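PDB 3LEW: SusD-like carbohydrate binding protein from Bacteroides vulgatus, which probably binds carbohydrate at the outer membrane as a member of the SusD family of nutrient-binding proteins. Local coordinates for residues Ile140-Thr153 / Lys165-Ser177. Residues are numbered along the deposited sequence; the frame is centred on the assembly and turned at random. Where two conformers were deposited one is given.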
loop_
_atom_site.group_PDB
_atom_site.type_symbol
_atom_site.label_atom_id
_atom_site.label_comp_id
_atom_site.label_asym_id
_atom_site.label_seq_id
_atom_site.Cartn_x
_atom_site.Cartn_y
_atom_site.Cartn_z
ATOM N N ILE A 140 -13.325 -9.927 5.217
ATOM C CA ILE A 140 -14.344 -10.739 4.565
ATOM C C ILE A 140 -14.898 -11.839 5.490
ATOM O O ILE A 140 -16.049 -12.255 5.334
ATOM C CB ILE A 140 -13.761 -11.280 3.225
ATOM C CG1 ILE A 140 -14.864 -11.796 2.337
ATOM C CG2 ILE A 140 -12.716 -12.364 3.472
ATOM C CD1 ILE A 140 -14.394 -12.236 0.927
ATOM N N ASP A 141 -14.107 -12.317 6.454
ATOM C CA ASP A 141 -14.585 -13.328 7.389
ATOM C C ASP A 141 -15.160 -12.737 8.675
ATOM O O ASP A 141 -15.701 -13.465 9.482
ATOM C CB ASP A 141 -13.525 -14.402 7.708
ATOM C CG ASP A 141 -12.300 -13.855 8.414
ATOM O OD1 ASP A 141 -11.894 -12.715 8.133
ATOM O OD2 ASP A 141 -11.724 -14.612 9.238
ATOM N N LYS A 142 -15.104 -11.418 8.818
ATOM C CA LYS A 142 -15.747 -10.727 9.926
ATOM C C LYS A 142 -17.232 -10.605 9.578
ATOM O O LYS A 142 -18.084 -11.045 10.331
ATOM C CB LYS A 142 -15.104 -9.370 10.121
ATOM C CG LYS A 142 -15.542 -8.611 11.341
ATOM C CD LYS A 142 -16.780 -7.769 11.146
ATOM C CE LYS A 142 -16.863 -6.632 12.203
ATOM N NZ LYS A 142 -18.256 -6.027 12.203
ATOM N N ASP A 143 -17.535 -10.074 8.387
ATOM C CA ASP A 143 -18.914 -9.911 7.914
ATOM C C ASP A 143 -18.883 -10.043 6.347
ATOM O O ASP A 143 -18.730 -8.990 5.702
ATOM C CB ASP A 143 -19.321 -8.487 8.437
ATOM C CG ASP A 143 -20.796 -8.127 8.261
ATOM O OD1 ASP A 143 -21.482 -8.884 7.551
ATOM O OD2 ASP A 143 -21.262 -7.059 8.820
ATOM N N PRO A 144 -19.056 -11.230 5.743
ATOM C CA PRO A 144 -18.938 -11.228 4.281
ATOM C C PRO A 144 -19.994 -10.465 3.503
ATOM O O PRO A 144 -19.793 -10.173 2.330
ATOM C CB PRO A 144 -19.002 -12.724 3.907
ATOM C CG PRO A 144 -19.583 -13.396 5.060
ATOM C CD PRO A 144 -19.284 -12.586 6.282
ATOM N N ASP A 145 -21.126 -10.183 4.125
ATOM C CA ASP A 145 -22.217 -9.522 3.446
ATOM C C ASP A 145 -22.252 -8.027 3.778
ATOM O O ASP A 145 -23.177 -7.338 3.390
ATOM C CB ASP A 145 -23.508 -10.196 3.836
ATOM C CG ASP A 145 -23.571 -11.642 3.342
ATOM O OD1 ASP A 145 -23.044 -11.932 2.241
ATOM O OD2 ASP A 145 -24.134 -12.500 4.045
ATOM N N ALA A 146 -21.259 -7.533 4.504
ATOM C CA ALA A 146 -21.234 -6.116 4.871
ATOM C C ALA A 146 -21.157 -5.205 3.665
ATOM O O ALA A 146 -20.488 -5.526 2.675
ATOM C CB ALA A 146 -19.981 -5.811 5.802
ATOM N N VAL A 147 -21.718 -4.010 3.786
ATOM C CA VAL A 147 -21.639 -3.055 2.711
ATOM C C VAL A 147 -20.187 -2.706 2.385
ATOM O O VAL A 147 -19.342 -2.607 3.283
ATOM C CB VAL A 147 -22.419 -1.782 3.069
ATOM C CG1 VAL A 147 -21.715 -1.025 4.215
ATOM C CG2 VAL A 147 -22.620 -0.930 1.833
ATOM N N CYS A 148 -19.899 -2.481 1.111
ATOM C CA CYS A 148 -18.570 -2.034 0.683
ATOM C C CYS A 148 -18.694 -0.811 -0.243
ATOM O O CYS A 148 -18.543 0.320 0.216
ATOM C CB CYS A 148 -17.815 -3.177 0.046
ATOM S SG CYS A 148 -16.130 -2.742 -0.448
ATOM N N ALA A 149 -19.022 -1.022 -1.519
ATOM C CA ALA A 149 -18.987 0.068 -2.506
ATOM C C ALA A 149 -19.734 -0.388 -3.768
ATOM O O ALA A 149 -19.858 -1.577 -4.002
ATOM C CB ALA A 149 -17.506 0.455 -2.835
ATOM N N PRO A 150 -20.227 0.557 -4.562
ATOM C CA PRO A 150 -20.907 0.205 -5.819
ATOM C C PRO A 150 -19.932 -0.329 -6.852
ATOM O O PRO A 150 -18.761 0.101 -6.886
ATOM C CB PRO A 150 -21.526 1.532 -6.283
ATOM C CG PRO A 150 -21.128 2.573 -5.291
ATOM C CD PRO A 150 -20.270 2.005 -4.251
ATOM N N ILE A 151 -20.413 -1.249 -7.676
ATOM C CA ILE A 151 -19.615 -1.840 -8.748
ATOM C C ILE A 151 -20.153 -1.378 -10.066
ATOM O O ILE A 151 -21.332 -1.578 -10.349
ATOM C CB ILE A 151 -19.668 -3.384 -8.691
ATOM C CG1 ILE A 151 -19.020 -3.864 -7.400
ATOM C CG2 ILE A 151 -18.960 -3.995 -9.914
ATOM C CD1 ILE A 151 -19.078 -5.372 -7.173
ATOM N N TYR A 152 -19.300 -0.745 -10.873
ATOM C CA TYR A 152 -19.643 -0.390 -12.247
ATOM C C TYR A 152 -18.720 -1.103 -13.204
ATOM O O TYR A 152 -17.468 -1.116 -13.012
ATOM C CB TYR A 152 -19.493 1.125 -12.492
ATOM C CG TYR A 152 -20.298 1.941 -11.544
ATOM C CD1 TYR A 152 -21.647 2.073 -11.706
ATOM C CD2 TYR A 152 -19.704 2.545 -10.427
ATOM C CE1 TYR A 152 -22.419 2.810 -10.797
ATOM C CE2 TYR A 152 -20.453 3.280 -9.540
ATOM C CZ TYR A 152 -21.804 3.394 -9.713
ATOM O OH TYR A 152 -22.567 4.112 -8.807
ATOM N N THR A 153 -19.329 -1.677 -14.237
ATOM C CA THR A 153 -18.598 -2.392 -15.278
ATOM C C THR A 153 -18.889 -1.841 -16.676
ATOM O O THR A 153 -18.423 -2.409 -17.670
ATOM C CB THR A 153 -18.866 -3.912 -15.214
ATOM O OG1 THR A 153 -20.260 -4.181 -15.488
ATOM C CG2 THR A 153 -18.474 -4.467 -13.877
ATOM N N LYS A 165 -26.588 3.437 -8.168
ATOM C CA LYS A 165 -26.413 1.976 -7.984
ATOM C C LYS A 165 -26.139 1.578 -6.497
ATOM O O LYS A 165 -25.237 2.113 -5.896
ATOM C CB LYS A 165 -25.267 1.518 -8.844
ATOM C CG LYS A 165 -25.199 0.047 -9.041
ATOM C CD LYS A 165 -24.570 -0.326 -10.403
ATOM C CE LYS A 165 -24.599 -1.836 -10.651
ATOM N NZ LYS A 165 -24.172 -2.672 -9.451
ATOM N N PRO A 166 -26.899 0.611 -5.943
ATOM C CA PRO A 166 -26.620 0.190 -4.570
ATOM C C PRO A 166 -25.216 -0.332 -4.418
ATOM O O PRO A 166 -24.708 -0.977 -5.329
ATOM C CB PRO A 166 -27.630 -0.933 -4.330
ATOM C CG PRO A 166 -28.744 -0.670 -5.296
ATOM C CD PRO A 166 -28.026 -0.151 -6.517
ATOM N N ALA A 167 -24.580 -0.049 -3.272
ATOM C CA ALA A 167 -23.304 -0.632 -2.966
ATOM C C ALA A 167 -23.450 -2.173 -2.918
ATOM O O ALA A 167 -24.482 -2.699 -2.476
ATOM C CB ALA A 167 -22.801 -0.113 -1.608
ATOM N N SER A 168 -22.409 -2.849 -3.374
ATOM C CA SER A 168 -22.231 -4.307 -3.243
ATOM C C SER A 168 -21.530 -4.605 -1.930
ATOM O O SER A 168 -21.000 -3.700 -1.318
ATOM C CB SER A 168 -21.397 -4.836 -4.397
ATOM O OG SER A 168 -22.114 -4.670 -5.598
ATOM N N SER A 169 -21.492 -5.880 -1.546
ATOM C CA SER A 169 -20.883 -6.308 -0.287
ATOM C C SER A 169 -19.400 -6.505 -0.471
ATOM O O SER A 169 -18.892 -6.608 -1.608
ATOM C CB SER A 169 -21.420 -7.634 0.192
ATOM O OG SER A 169 -21.063 -8.687 -0.703
ATOM N N VAL A 170 -18.705 -6.606 0.662
ATOM C CA VAL A 170 -17.255 -6.833 0.623
ATOM C C VAL A 170 -16.910 -8.126 -0.116
ATOM O O VAL A 170 -15.957 -8.128 -0.938
ATOM C CB VAL A 170 -16.614 -6.781 2.050
ATOM C CG1 VAL A 170 -17.274 -7.796 3.001
ATOM C CG2 VAL A 170 -15.074 -6.977 1.977
ATOM N N SER A 171 -17.694 -9.190 0.066
ATOM C CA SER A 171 -17.448 -10.443 -0.671
ATOM C C SER A 171 -17.619 -10.218 -2.184
ATOM O O SER A 171 -16.833 -10.721 -2.997
ATOM C CB SER A 171 -18.392 -11.556 -0.217
ATOM O OG SER A 171 -18.136 -11.962 1.115
ATOM N N GLU A 172 -18.650 -9.459 -2.553
ATOM C CA GLU A 172 -18.915 -9.200 -3.969
ATOM C C GLU A 172 -17.827 -8.339 -4.628
ATOM O O GLU A 172 -17.451 -8.581 -5.780
ATOM C CB GLU A 172 -20.280 -8.558 -4.151
ATOM C CG GLU A 172 -21.420 -9.501 -3.887
ATOM C CD GLU A 172 -22.788 -8.845 -3.785
ATOM O OE1 GLU A 172 -22.869 -7.626 -3.486
ATOM O OE2 GLU A 172 -23.782 -9.608 -3.929
ATOM N N VAL A 173 -17.301 -7.362 -3.904
ATOM C CA VAL A 173 -16.261 -6.502 -4.445
ATOM C C VAL A 173 -14.967 -7.288 -4.568
ATOM O O VAL A 173 -14.252 -7.170 -5.589
ATOM C CB VAL A 173 -16.092 -5.201 -3.663
ATOM C CG1 VAL A 173 -14.947 -4.371 -4.220
ATOM C CG2 VAL A 173 -17.389 -4.389 -3.708
ATOM N N TYR A 174 -14.637 -8.078 -3.542
ATOM C CA TYR A 174 -13.495 -9.012 -3.700
ATOM C C TYR A 174 -13.671 -9.939 -4.928
ATOM O O TYR A 174 -12.721 -10.135 -5.690
ATOM C CB TYR A 174 -13.216 -9.808 -2.419
ATOM C CG TYR A 174 -12.280 -9.133 -1.434
ATOM C CD1 TYR A 174 -10.955 -8.847 -1.774
ATOM C CD2 TYR A 174 -12.700 -8.865 -0.144
ATOM C CE1 TYR A 174 -10.093 -8.240 -0.894
ATOM C CE2 TYR A 174 -11.837 -8.251 0.769
ATOM C CZ TYR A 174 -10.530 -7.978 0.390
ATOM O OH TYR A 174 -9.648 -7.389 1.262
ATOM N N ALA A 175 -14.858 -10.516 -5.132
ATOM C CA ALA A 175 -15.092 -11.430 -6.232
ATOM C C ALA A 175 -14.925 -10.711 -7.591
ATOM O O ALA A 175 -14.407 -11.278 -8.545
ATOM C CB ALA A 175 -16.485 -12.111 -6.123
ATOM N N GLN A 176 -15.373 -9.453 -7.643
ATOM C CA GLN A 176 -15.241 -8.621 -8.839
ATOM C C GLN A 176 -13.766 -8.380 -9.140
ATOM O O GLN A 176 -13.342 -8.547 -10.269
ATOM C CB GLN A 176 -15.966 -7.268 -8.647
ATOM C CG GLN A 176 -15.933 -6.331 -9.871
ATOM C CD GLN A 176 -16.681 -6.918 -11.041
ATOM O OE1 GLN A 176 -17.832 -7.356 -10.886
ATOM N NE2 GLN A 176 -16.046 -6.959 -12.217
ATOM N N SER A 177 -12.987 -8.054 -8.126
ATOM C CA SER A 177 -11.546 -7.835 -8.309
ATOM C C SER A 177 -10.865 -9.075 -8.875
ATOM O O SER A 177 -10.170 -9.033 -9.921
ATOM C CB SER A 177 -10.915 -7.459 -6.974
ATOM O OG SER A 177 -9.514 -7.302 -7.073
HETATM O O HOH W 1 -22.652 -10.855 -0.153
HETATM O O HOH W 2 -22.939 -2.440 -6.864
HETATM O O HOH W 3 -24.926 5.291 -9.190
#
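Val147-Ala149 pairs antiparallel with Ser168-Ser169 at a classic beta bulge, where Cys148 and Ala149 both face Ser168. Cys148 N donates to Ser168 O at 2.9 Å in the carbonyl plane, and Ser168 N returns a bond to Ala149 O from above that carbonyl's plane. The second strand runs straight into helix 170-187, whose start is closed by a capping box: Ser169 OG accepts from Glu172 N, and Glu172 OE1 takes Ser169 N. The type I turn Asp143-Ala146 supplies carbonyls to the helix's first turn. Val170 N meets Ala146 O almost head-on (C=O...N 170°), while Ser171 N donates to Pro144 O; in one of two conformers Ser171 OG reaches the same oxygen at 2.7 Å from the opposite face of its plane. Beyond the strand, Ile151 lies against the helix flank; with CG1 anti to its own carbonyl carbon (chi1 -64°), CD1 reaches Ser168 OG at 3.5 Å and Val173 CG2 at 4.0 Å, and CG2 rests on the Gln176 amide. An alanine here would remove both branches and would probably leave a gap between Ser168, Val173 and Gln176. Tyr91 from helix 81-103 and Tyr129 from helix 111-135 bond to Pro150 O and Tyr152 O, tying this strand exit to the helical body. Lys165 slides past the Tyr152 ring, its CB 3.7 Å from CE1, and one water joins Ile151 N, Lys165 NZ, Pro166 O and Ser168 OG.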